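Local coordinates for DYNE8 (PDB 4AMM), which is the acyltransferase domain of an iterative polyketide synthase in enediyne (dynemicin) biosynthesis and probably loads the acyl units from which the polyketide chain is built, at residues A43-G48 / D392-F398; Q106-H111 / P138-T144; S176-L180 / V322-Q326; L228-A234 / E253-V257. All coordinates share one frame; numbering follows the deposited sequence.

Starting from the N terminus, the chain first supplies one half of contact 1 at the end of helix 32-45, and only the loop after helix 376-387 closes it, so the other three contacts fall within its span. Contact 2 comes next, joining two parts of the connection between strand 99-103 and helix 144-165, complete before contact 3 opens. Contact 3 pins the turn after strand 171-174 to helix 319-328. Within its loop, contact 4 closes a short one, tying the end of helix 222-229 and the loop after it to helix 251-264. None cross. Contact 1 lies about 54 Å, centre to centre, from contact 4; the nearest atoms of contacts 2 and 3 are about 4 Å apart.

Contact 1: residues A43-G48 / D392-F398; sequences AAAHRG and DDATPFF
Arg47 NH1 donates to Asp393 OD2 at 2.8 Å, a salt bridge in which the acceptor lies in the guanidinium plane while the donor stands above the carboxylate plane; the two flat groups are turned 52° apart. The side chains run alongside each other in the same direction, so Arg47 CD also rests against the carboxylate. Close by, Gly48 N donates to Asp392 O at 2.9 Å, and Thr395 CG2 reaches the carbonyl oxygen of Ala43 at 3.5 Å. Ala43 CB touches Phe398 CE2 at 3.6 Å.

A second shell fixes these groups. Arg47 NE donates to Ala44 O, which lies in the guanidinium plane, and so helps fix the rotation of the group. Asp393 CG swings away from its own backbone N (chi1 -176°), which lets OD1 take both Thr395 N and Thr395 OG1, the first bond making an Asx turn. A water donates to Ala43 O and His46 O and accepts from Ala394 N, while Asp392 OD1 pairs with Arg53. With an alanine at Asp393, Arg47 NH1 would probably lose its carboxylate partner, and Thr395 N and OG1 their shared acceptor. One carboxylate thus serves two tasks, charge pairing through OD2 and turn closure through OD1, where the C-terminal tail meets the end of helix 32-45.

Contact 2: residues Q106-H111 / P138-T144; sequences QAAPVH and PAEPVDT
Gln106 lays its amide end against Val142, CD meeting CG1 of that valine at 3.3 Å, the two side chains arriving from opposite directions. With CG anti to the backbone N (chi1 174°) and the chain extended beyond it, the amide reaches past the valine to Thr144, where NE2 donates to OG1 at 2.6 Å. That bond is nearly straight, 169°, and the hydroxyl lies in the amide plane. Thr144 OG1 is also bonded to Gln148 NE2, so the Thr144 hydroxyl links Gln106 to Gln148 on helix 144-165. The other methyl of Val142, CG2, sits 4.0 Å from Pro109 CD and also meets Ala107 O.

Both segments belong to the long connection between strand 99-103 of the central parallel sheet and helix 144-165, and they run roughly antiparallel as extended coil. Farther along, Ala139 N donates to His111 O at 2.8 Å. Pro138 CB lies over one face of the His111 ring, 3.4 Å from CE1, with the two side chains pointing the same way. Ala139 CB packs against Val110 O. Backbone hydrogen bonds of Pro109 with Ala272 and of His111 with Pro270 attach the 106-111 segment to strand 268-270 and the loop after it.

Contact 3: residues S176-L180 / V322-Q326; sequences SLGEL and VLVRQ
Ser176 O receives Gln326 NE2 at 2.9 Å, a weak bond because the N-H points well off the line to the oxygen (122°). The glutamine chain is stretched out from its helix, CG opposite the backbone N (chi1 -179°), and spans from helix 319-328 to the turn, bringing its amide there. The same carbonyl also accepts Glu179 N, at 2.9 Å. Ser176 OG turns to other partners, His278 NE2 and Arg201 NH2, and Arg201 makes a weak bond to Gln326 OE1 as well.

This turn fits the GxSxG nucleophile elbow of the acyltransferase fold, a tight bend between strand 171-174 and helix 178-185. The backbone of Ser176 has positive phi (55°), the strained conformation expected at such an elbow, and its pairing with His278 is consistent with the Ser-His pair of this family.

Leu177 heads away from helix 319-328, toward helix 144-165. Glu179 comes back across: its CB lies 3.7 Å from Gln326 NE2, and CG approaches Leu323 CD2. The chain then bends at chi2 (135°), and its buried carboxylate is gripped by Ser307 OG through OE2 and Thr308 N through OE1. Leu180 CD1 meets Leu323 CD2 at 4.2 Å and, on the same side, approaches Gln326 OE1, while helix 191-206 packs against this leucine through Leu197.

Contact 4: residues L228-A234 / E253-V257; sequences LAAGTGA and ELDRV
The Arg256 guanidinium meets Thr232 O at its edge, almost exactly in its own plane, with NH1 donating at 2.8 Å and 154°. At the acceptor the geometry is less regular: the donor stands 36° above the carbonyl plane, not on a lone pair. Arg256 stays extended from CG to NE, and its aliphatic part slides past Thr232 in the opposite direction, CB lying 3.8 Å from CG2 of the threonine. The carboxylate of Glu253 lies beside the Gly233 peptide instead; a water donates to both Gly233 O and Glu253 OE2, bridging them, and OE1 accepts from Thr250 N. Gly233 has backbone angles that by themselves call for glycine, and a CB there would also run into Glu253 OE2.

Next to these polar groups the contact is apolar. Val257 CG2 packs tightly on Ala234 CB at 3.5 Å and touches Thr232 OG1, while CG1 approaches Leu228 CB. Leu216 and Val247 of the neighbouring strands add to the packing round Val257.

Thr232 holds the loop in shape. Its OG1 sits between the backbone N and the carbonyl carbon (chi1 68°), donates to Ala229 O at 2.6 Å and accepts Ala234 N, closing an ST turn; Ala229 O takes Thr232 N too, from the same face. A valine here would probably leave Ala234 N without its acceptor and Ala229 O without the hydroxyl donor, loosening the turn. The loop from helix 222-229 to strand 235-241 is thus tied within itself by one hydroxyl, and to helix 251-264 by a charged donor on a neutral carbonyl.

Contact 1: residues A43-G48 / D392-F398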
loop_
_atom_site.group_PDB
_atom_site.type_symbol
_atom_site.label_atom_id
_atom_site.label_comp_id
_atom_site.label_asym_id
_atom_site.label_seq_id
_atom_site.Cartn_x
_atom_site.Cartn_y
_atom_site.Cartn_z
ATOM N N ALA A 43 0.533 15.297 21.560
ATOM C CA ALA A 43 1.169 13.984 21.311
ATOM C C ALA A 43 1.935 13.569 22.586
ATOM O O ALA A 43 1.925 12.354 22.922
ATOM C CB ALA A 43 2.069 14.031 20.126
ATOM N N ALA A 44 2.557 14.510 23.283
ATOM C CA ALA A 44 3.345 14.169 24.488
ATOM C C ALA A 44 2.416 13.733 25.578
ATOM O O ALA A 44 2.741 12.822 26.368
ATOM C CB ALA A 44 4.163 15.363 24.886
ATOM N N ALA A 45 1.220 14.297 25.674
ATOM C CA ALA A 45 0.333 14.051 26.803
ATOM C C ALA A 45 -0.635 12.888 26.551
ATOM O O ALA A 45 -1.188 12.336 27.491
ATOM C CB ALA A 45 -0.519 15.342 27.017
ATOM N N HIS A 46 -0.896 12.459 25.333
ATOM C CA HIS A 46 -1.825 11.437 24.945
ATOM C C HIS A 46 -1.114 10.295 24.263
ATOM O O HIS A 46 -1.150 10.053 23.075
ATOM C CB HIS A 46 -2.877 12.063 23.960
ATOM C CG HIS A 46 -3.757 13.016 24.675
ATOM N ND1 HIS A 46 -3.585 14.379 24.656
ATOM C CD2 HIS A 46 -4.742 12.760 25.554
ATOM C CE1 HIS A 46 -4.510 14.928 25.441
ATOM N NE2 HIS A 46 -5.230 13.968 25.966
ATOM N N ARG A 47 -0.420 9.521 25.093
ATOM C CA ARG A 47 0.387 8.355 24.666
ATOM C C ARG A 47 0.331 7.305 25.749
ATOM O O ARG A 47 0.208 7.683 26.924
ATOM C CB ARG A 47 1.776 8.779 24.237
ATOM C CG ARG A 47 2.631 9.443 25.399
ATOM C CD ARG A 47 3.862 10.190 24.744
ATOM N NE ARG A 47 4.743 10.721 25.780
ATOM C CZ ARG A 47 5.851 10.045 26.204
ATOM N NH1 ARG A 47 6.354 9.028 25.509
ATOM N NH2 ARG A 47 6.475 10.537 27.263
ATOM N N GLY A 48 0.386 6.069 25.316
ATOM C CA GLY A 48 0.323 4.952 26.295
ATOM C C GLY A 48 -1.009 4.245 26.136
ATOM O O GLY A 48 -1.454 3.984 25.029
ATOM N N ASP A 392 1.185 3.338 20.143
ATOM C CA ASP A 392 0.713 4.041 21.344
ATOM C C ASP A 392 1.228 5.428 21.547
ATOM O O ASP A 392 0.792 6.117 22.452
ATOM C CB ASP A 392 1.130 3.210 22.543
ATOM C CG ASP A 392 0.250 1.959 22.678
ATOM O OD1 ASP A 392 -0.911 1.836 22.133
ATOM O OD2 ASP A 392 0.722 1.054 23.429
ATOM N N ASP A 393 2.073 5.918 20.611
ATOM C CA ASP A 393 2.855 7.165 20.903
ATOM C C ASP A 393 3.170 7.825 19.577
ATOM O O ASP A 393 3.951 7.252 18.803
ATOM C CB ASP A 393 4.122 6.757 21.711
ATOM C CG ASP A 393 4.948 7.879 22.164
ATOM O OD1 ASP A 393 4.820 9.042 21.598
ATOM O OD2 ASP A 393 5.803 7.722 23.070
ATOM N N ALA A 394 2.564 8.984 19.323
ATOM C CA ALA A 394 2.800 9.698 18.080
ATOM C C ALA A 394 3.886 10.746 18.216
ATOM O O ALA A 394 4.203 11.491 17.226
ATOM C CB ALA A 394 1.440 10.368 17.693
ATOM N N THR A 395 4.580 10.855 19.357
ATOM C CA THR A 395 5.687 11.835 19.509
ATOM C C THR A 395 6.814 11.730 18.426
ATOM O O THR A 395 7.379 12.793 18.168
ATOM C CB THR A 395 6.305 11.912 20.922
ATOM O OG1 THR A 395 6.929 10.654 21.202
ATOM C CG2 THR A 395 5.264 12.274 21.965
ATOM N N PRO A 396 7.105 10.534 17.849
ATOM C CA PRO A 396 8.157 10.516 16.806
ATOM C C PRO A 396 7.829 11.490 15.657
ATOM O O PRO A 396 8.799 11.940 15.010
ATOM C CB PRO A 396 8.150 9.062 16.354
ATOM C CG PRO A 396 7.745 8.301 17.534
ATOM C CD PRO A 396 6.646 9.170 18.179
ATOM N N PHE A 397 6.583 11.815 15.402
ATOM C CA PHE A 397 6.306 12.727 14.308
ATOM C C PHE A 397 6.821 14.110 14.592
ATOM O O PHE A 397 6.947 14.910 13.661
ATOM C CB PHE A 397 4.765 12.730 14.077
ATOM C CG PHE A 397 4.358 13.481 12.826
ATOM C CD1 PHE A 397 4.355 12.822 11.605
ATOM C CD2 PHE A 397 3.948 14.787 12.886
ATOM C CE1 PHE A 397 4.044 13.543 10.379
ATOM C CE2 PHE A 397 3.578 15.508 11.641
ATOM C CZ PHE A 397 3.655 14.882 10.462
ATOM N N PHE A 398 7.125 14.455 15.849
ATOM C CA PHE A 398 7.523 15.806 16.251
ATOM C C PHE A 398 9.021 15.956 16.473
ATOM O O PHE A 398 9.465 17.063 16.721
ATOM C CB PHE A 398 6.697 16.241 17.493
ATOM C CG PHE A 398 5.248 16.353 17.179
ATOM C CD1 PHE A 398 4.789 17.545 16.587
ATOM C CD2 PHE A 398 4.397 15.262 17.301
ATOM C CE1 PHE A 398 3.523 17.656 16.145
ATOM C CE2 PHE A 398 3.037 15.371 16.882
ATOM C CZ PHE A 398 2.613 16.582 16.293
HETATM O O HOH W 1 0.955 10.419 21.185
#

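Contact 2: residues Q106-H111 / P138-T144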
loop_
_atom_site.group_PDB
_atom_site.type_symbol
_atom_site.label_atom_id
_atom_site.label_comp_id
_atom_site.label_asym_id
_atom_site.label_seq_id
_atom_site.Cartn_x
_atom_site.Cartn_y
_atom_site.Cartn_z
ATOM N N GLN A 106 6.267 -2.046 -8.131
ATOM C CA GLN A 106 6.510 -0.971 -9.090
ATOM C C GLN A 106 5.224 -0.341 -9.671
ATOM O O GLN A 106 4.223 -1.021 -9.827
ATOM C CB GLN A 106 7.574 -1.535 -10.074
ATOM C CG GLN A 106 7.923 -0.720 -11.230
ATOM C CD GLN A 106 8.820 -1.516 -12.165
ATOM O OE1 GLN A 106 8.450 -1.835 -13.294
ATOM N NE2 GLN A 106 9.954 -1.862 -11.692
ATOM N N ALA A 107 5.232 0.977 -9.941
ATOM C CA ALA A 107 4.127 1.707 -10.582
ATOM C C ALA A 107 3.770 1.059 -11.916
ATOM O O ALA A 107 4.619 0.462 -12.569
ATOM C CB ALA A 107 4.553 3.160 -10.814
ATOM N N ALA A 108 2.497 1.169 -12.287
ATOM C CA ALA A 108 1.973 0.584 -13.500
ATOM C C ALA A 108 1.367 1.667 -14.434
ATOM O O ALA A 108 0.143 1.739 -14.564
ATOM C CB ALA A 108 0.880 -0.456 -13.131
ATOM N N PRO A 109 2.219 2.527 -15.045
ATOM C CA PRO A 109 1.637 3.667 -15.783
ATOM C C PRO A 109 0.914 3.233 -17.044
ATOM O O PRO A 109 1.217 2.234 -17.631
ATOM C CB PRO A 109 2.880 4.502 -16.178
ATOM C CG PRO A 109 4.050 3.430 -16.153
ATOM C CD PRO A 109 3.685 2.656 -14.954
ATOM N N VAL A 110 -0.090 4.002 -17.410
ATOM C CA VAL A 110 -0.859 3.789 -18.610
ATOM C C VAL A 110 -0.049 4.345 -19.780
ATOM O O VAL A 110 0.648 5.384 -19.648
ATOM C CB VAL A 110 -2.217 4.525 -18.422
ATOM C CG1 VAL A 110 -2.903 4.809 -19.750
ATOM C CG2 VAL A 110 -3.075 3.742 -17.430
ATOM N N HIS A 111 -0.102 3.650 -20.912
ATOM C CA HIS A 111 0.714 3.991 -22.094
ATOM C C HIS A 111 0.425 5.395 -22.668
ATOM O O HIS A 111 1.329 6.226 -22.809
ATOM C CB HIS A 111 0.598 2.891 -23.166
ATOM C CG HIS A 111 1.341 3.170 -24.438
ATOM N ND1 HIS A 111 2.723 3.161 -24.524
ATOM C CD2 HIS A 111 0.888 3.434 -25.691
ATOM C CE1 HIS A 111 3.086 3.417 -25.771
ATOM N NE2 HIS A 111 1.993 3.586 -26.501
ATOM N N PRO A 138 3.996 9.016 -25.649
ATOM C CA PRO A 138 3.584 8.032 -24.610
ATOM C C PRO A 138 4.290 8.203 -23.265
ATOM O O PRO A 138 5.339 8.843 -23.206
ATOM C CB PRO A 138 3.991 6.682 -25.214
ATOM C CG PRO A 138 4.102 6.914 -26.691
ATOM C CD PRO A 138 4.554 8.351 -26.845
ATOM N N ALA A 139 3.735 7.618 -22.195
ATOM C CA ALA A 139 4.482 7.504 -20.941
ATOM C C ALA A 139 5.689 6.577 -21.172
ATOM O O ALA A 139 5.638 5.653 -22.022
ATOM C CB ALA A 139 3.597 6.981 -19.795
ATOM N N GLU A 140 6.765 6.842 -20.435
ATOM C CA GLU A 140 7.935 5.974 -20.492
ATOM C C GLU A 140 7.700 4.865 -19.512
ATOM O O GLU A 140 7.166 5.117 -18.430
ATOM C CB GLU A 140 9.226 6.703 -20.104
ATOM C CG GLU A 140 10.036 7.165 -21.311
ATOM C CD GLU A 140 11.485 7.436 -20.955
ATOM O OE1 GLU A 140 12.099 6.597 -20.238
ATOM O OE2 GLU A 140 12.016 8.488 -21.392
ATOM N N PRO A 141 8.079 3.630 -19.883
ATOM C CA PRO A 141 8.016 2.563 -18.868
ATOM C C PRO A 141 8.875 2.891 -17.643
ATOM O O PRO A 141 9.837 3.677 -17.747
ATOM C CB PRO A 141 8.633 1.362 -19.590
ATOM C CG PRO A 141 8.461 1.601 -21.001
ATOM C CD PRO A 141 8.643 3.126 -21.142
ATOM N N VAL A 142 8.570 2.259 -16.505
ATOM C CA VAL A 142 9.477 2.306 -15.342
ATOM C C VAL A 142 10.867 1.657 -15.764
ATOM O O VAL A 142 10.866 0.642 -16.447
ATOM C CB VAL A 142 8.805 1.527 -14.172
ATOM C CG1 VAL A 142 9.759 1.493 -12.993
ATOM C CG2 VAL A 142 7.429 2.192 -13.741
ATOM N N ASP A 143 12.023 2.233 -15.402
ATOM C CA ASP A 143 13.332 1.518 -15.658
ATOM C C ASP A 143 13.508 0.567 -14.459
ATOM O O ASP A 143 13.932 0.983 -13.343
ATOM C CB ASP A 143 14.519 2.471 -15.705
ATOM C CG ASP A 143 15.875 1.751 -15.788
ATOM O OD1 ASP A 143 15.997 0.535 -15.530
ATOM O OD2 ASP A 143 16.873 2.427 -16.143
ATOM N N THR A 144 13.155 -0.699 -14.693
ATOM C CA THR A 144 12.936 -1.609 -13.579
ATOM C C THR A 144 14.239 -1.881 -12.798
ATOM O O THR A 144 14.208 -2.134 -11.574
ATOM C CB THR A 144 12.195 -2.899 -14.059
ATOM O OG1 THR A 144 11.536 -3.519 -12.930
ATOM C CG2 THR A 144 13.108 -3.952 -14.587
HETATM O O HOH W 2 8.975 -1.396 -16.688
#

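Contact 3: residues S176-L180 / V322-Q326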
loop_
_atom_site.group_PDB
_atom_site.type_symbol
_atom_site.label_atom_id
_atom_site.label_comp_id
_atom_site.label_asym_id
_atom_site.label_seq_id
_atom_site.Cartn_x
_atom_site.Cartn_y
_atom_site.Cartn_z
ATOM N N SER A 176 3.757 -8.243 -5.788
ATOM C CA SER A 176 4.922 -8.526 -6.688
ATOM C C SER A 176 6.215 -8.156 -5.914
ATOM O O SER A 176 6.537 -8.842 -4.885
ATOM C CB SER A 176 4.762 -7.821 -8.022
ATOM O OG SER A 176 5.866 -8.332 -8.814
ATOM N N LEU A 177 7.003 -7.202 -6.351
ATOM C CA LEU A 177 8.187 -6.750 -5.665
ATOM C C LEU A 177 7.977 -6.578 -4.156
ATOM O O LEU A 177 8.887 -6.842 -3.342
ATOM C CB LEU A 177 8.656 -5.398 -6.277
ATOM C CG LEU A 177 9.812 -4.698 -5.578
ATOM C CD1 LEU A 177 11.114 -5.547 -5.636
ATOM C CD2 LEU A 177 9.982 -3.339 -6.202
ATOM N N GLY A 178 6.820 -6.015 -3.795
ATOM C CA GLY A 178 6.576 -5.762 -2.349
ATOM C C GLY A 178 6.601 -7.014 -1.498
ATOM O O GLY A 178 6.772 -6.836 -0.272
ATOM N N GLU A 179 6.424 -8.192 -2.049
ATOM C CA GLU A 179 6.515 -9.399 -1.192
ATOM C C GLU A 179 7.903 -9.449 -0.585
ATOM O O GLU A 179 8.051 -9.992 0.508
ATOM C CB GLU A 179 6.222 -10.615 -2.021
ATOM C CG GLU A 179 6.029 -11.894 -1.122
ATOM C CD GLU A 179 4.840 -12.715 -1.532
ATOM O OE1 GLU A 179 3.794 -12.178 -1.954
ATOM O OE2 GLU A 179 4.866 -13.983 -1.364
ATOM N N LEU A 180 8.940 -8.994 -1.233
ATOM C CA LEU A 180 10.306 -8.920 -0.633
ATOM C C LEU A 180 10.332 -8.068 0.624
ATOM O O LEU A 180 10.897 -8.503 1.666
ATOM C CB LEU A 180 11.390 -8.385 -1.576
ATOM C CG LEU A 180 11.875 -9.378 -2.612
ATOM C CD1 LEU A 180 10.772 -9.811 -3.616
ATOM C CD2 LEU A 180 13.038 -8.705 -3.357
ATOM N N VAL A 322 9.366 -19.908 -4.135
ATOM C CA VAL A 322 8.205 -19.028 -4.225
ATOM C C VAL A 322 8.622 -17.782 -4.964
ATOM O O VAL A 322 7.863 -17.326 -5.898
ATOM C CB VAL A 322 7.686 -18.636 -2.823
ATOM C CG1 VAL A 322 6.553 -17.595 -2.898
ATOM C CG2 VAL A 322 7.077 -19.806 -2.111
ATOM N N LEU A 323 9.770 -17.188 -4.687
ATOM C CA LEU A 323 10.155 -15.902 -5.323
ATOM C C LEU A 323 10.542 -16.179 -6.742
ATOM O O LEU A 323 10.479 -15.244 -7.560
ATOM C CB LEU A 323 11.264 -15.159 -4.490
ATOM C CG LEU A 323 10.675 -14.702 -3.153
ATOM C CD1 LEU A 323 11.741 -13.918 -2.390
ATOM C CD2 LEU A 323 9.372 -13.808 -3.298
ATOM N N VAL A 324 10.938 -17.374 -7.144
ATOM C CA VAL A 324 11.233 -17.679 -8.552
ATOM C C VAL A 324 9.935 -17.842 -9.289
ATOM O O VAL A 324 9.775 -17.165 -10.362
ATOM C CB VAL A 324 12.149 -18.959 -8.672
ATOM C CG1 VAL A 324 12.217 -19.390 -10.064
ATOM C CG2 VAL A 324 13.606 -18.619 -8.176
ATOM N N ARG A 325 8.993 -18.667 -8.871
ATOM C CA ARG A 325 7.720 -18.771 -9.573
ATOM C C ARG A 325 6.893 -17.503 -9.493
ATOM O O ARG A 325 5.956 -17.368 -10.296
ATOM C CB ARG A 325 6.939 -20.028 -9.204
ATOM C CG ARG A 325 6.306 -19.993 -7.868
ATOM C CD ARG A 325 5.357 -21.211 -7.829
ATOM N NE ARG A 325 4.695 -21.383 -6.518
ATOM C CZ ARG A 325 5.220 -22.009 -5.472
ATOM N NH1 ARG A 325 6.401 -22.600 -5.497
ATOM N NH2 ARG A 325 4.442 -22.130 -4.377
ATOM N N GLN A 326 7.191 -16.594 -8.584
ATOM C CA GLN A 326 6.534 -15.255 -8.582
ATOM C C GLN A 326 6.685 -14.618 -9.930
ATOM O O GLN A 326 5.713 -13.971 -10.340
ATOM C CB GLN A 326 7.178 -14.367 -7.591
ATOM C CG GLN A 326 6.532 -12.962 -7.516
ATOM C CD GLN A 326 6.990 -12.127 -6.373
ATOM O OE1 GLN A 326 8.195 -11.916 -6.212
ATOM N NE2 GLN A 326 6.076 -11.649 -5.553
#

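Contact 4: residues L228-A234 / E253-V257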
loop_
_atom_site.group_PDB
_atom_site.type_symbol
_atom_site.label_atom_id
_atom_site.label_comp_id
_atom_site.label_asym_id
_atom_site.label_seq_id
_atom_site.Cartn_x
_atom_site.Cartn_y
_atom_site.Cartn_z
ATOM N N LEU A 228 -11.769 -13.471 -22.181
ATOM C CA LEU A 228 -11.195 -12.662 -23.257
ATOM C C LEU A 228 -9.855 -13.215 -23.731
ATOM O O LEU A 228 -9.521 -13.152 -24.936
ATOM C CB LEU A 228 -10.983 -11.190 -22.820
ATOM C CG LEU A 228 -12.226 -10.361 -22.510
ATOM C CD1 LEU A 228 -11.903 -8.962 -21.946
ATOM C CD2 LEU A 228 -13.046 -10.164 -23.793
ATOM N N ALA A 229 -9.064 -13.736 -22.799
ATOM C CA ALA A 229 -7.728 -14.210 -23.117
ATOM C C ALA A 229 -7.705 -15.633 -23.691
ATOM O O ALA A 229 -6.657 -16.061 -24.216
ATOM C CB ALA A 229 -6.831 -14.166 -21.873
ATOM N N ALA A 230 -8.811 -16.367 -23.597
ATOM C CA ALA A 230 -8.808 -17.798 -23.948
ATOM C C ALA A 230 -8.471 -17.996 -25.408
ATOM O O ALA A 230 -9.063 -17.341 -26.275
ATOM C CB ALA A 230 -10.137 -18.447 -23.568
ATOM N N GLY A 231 -7.438 -18.778 -25.677
ATOM C CA GLY A 231 -7.023 -19.096 -27.039
ATOM C C GLY A 231 -6.134 -17.995 -27.648
ATOM O O GLY A 231 -5.657 -18.133 -28.777
ATOM N N THR A 232 -5.911 -16.904 -26.939
ATOM C CA THR A 232 -5.162 -15.746 -27.514
ATOM C C THR A 232 -3.649 -15.843 -27.338
ATOM O O THR A 232 -2.896 -15.160 -28.020
ATOM C CB THR A 232 -5.554 -14.437 -26.949
ATOM O OG1 THR A 232 -5.134 -14.345 -25.537
ATOM C CG2 THR A 232 -7.029 -14.139 -27.077
ATOM N N GLY A 233 -3.199 -16.667 -26.359
ATOM C CA GLY A 233 -1.809 -16.633 -25.917
ATOM C C GLY A 233 -1.531 -15.693 -24.764
ATOM O O GLY A 233 -0.487 -15.871 -24.120
ATOM N N ALA A 234 -2.382 -14.705 -24.556
ATOM C CA ALA A 234 -2.154 -13.856 -23.371
ATOM C C ALA A 234 -2.601 -14.570 -22.149
ATOM O O ALA A 234 -3.469 -15.454 -22.201
ATOM C CB ALA A 234 -2.993 -12.588 -23.558
ATOM N N GLU A 253 -0.413 -11.174 -29.127
ATOM C CA GLU A 253 -1.363 -11.747 -28.207
ATOM C C GLU A 253 -2.239 -10.719 -27.555
ATOM O O GLU A 253 -3.420 -10.922 -27.403
ATOM C CB GLU A 253 -0.558 -12.542 -27.126
ATOM C CG GLU A 253 0.119 -13.826 -27.716
ATOM C CD GLU A 253 1.156 -14.514 -26.840
ATOM O OE1 GLU A 253 1.687 -13.944 -25.863
ATOM O OE2 GLU A 253 1.504 -15.679 -27.192
ATOM N N LEU A 254 -1.590 -9.648 -27.128
ATOM C CA LEU A 254 -2.325 -8.518 -26.529
ATOM C C LEU A 254 -3.320 -7.895 -27.517
ATOM O O LEU A 254 -4.441 -7.559 -27.141
ATOM C CB LEU A 254 -1.391 -7.481 -25.940
ATOM C CG LEU A 254 -0.502 -8.027 -24.802
ATOM C CD1 LEU A 254 0.362 -6.903 -24.421
ATOM C CD2 LEU A 254 -1.357 -8.479 -23.633
ATOM N N ASP A 255 -2.908 -7.837 -28.790
ATOM C CA ASP A 255 -3.863 -7.310 -29.794
ATOM C C ASP A 255 -5.107 -8.176 -29.950
ATOM O O ASP A 255 -6.222 -7.650 -30.108
ATOM C CB ASP A 255 -3.124 -7.237 -31.141
ATOM C CG ASP A 255 -2.156 -6.042 -31.255
ATOM O OD1 ASP A 255 -2.121 -5.107 -30.411
ATOM O OD2 ASP A 255 -1.408 -6.095 -32.268
ATOM N N ARG A 256 -4.997 -9.507 -29.789
ATOM C CA ARG A 256 -6.148 -10.418 -29.798
ATOM C C ARG A 256 -7.080 -10.097 -28.635
ATOM O O ARG A 256 -8.317 -10.130 -28.773
ATOM C CB ARG A 256 -5.753 -11.931 -29.829
ATOM C CG ARG A 256 -4.862 -12.285 -31.050
ATOM C CD ARG A 256 -4.285 -13.660 -30.853
ATOM N NE ARG A 256 -3.339 -13.946 -31.912
ATOM C CZ ARG A 256 -2.184 -14.524 -31.766
ATOM N NH1 ARG A 256 -1.779 -14.950 -30.576
ATOM N NH2 ARG A 256 -1.364 -14.640 -32.832
ATOM N N VAL A 257 -6.494 -9.867 -27.453
ATOM C CA VAL A 257 -7.353 -9.585 -26.315
ATOM C C VAL A 257 -8.017 -8.224 -26.501
ATOM O O VAL A 257 -9.157 -8.095 -26.122
ATOM C CB VAL A 257 -6.460 -9.580 -25.000
ATOM C CG1 VAL A 257 -7.323 -9.220 -23.763
ATOM C CG2 VAL A 257 -5.812 -10.960 -24.727
HETATM O O HOH W 3 1.395 -17.695 -24.897
#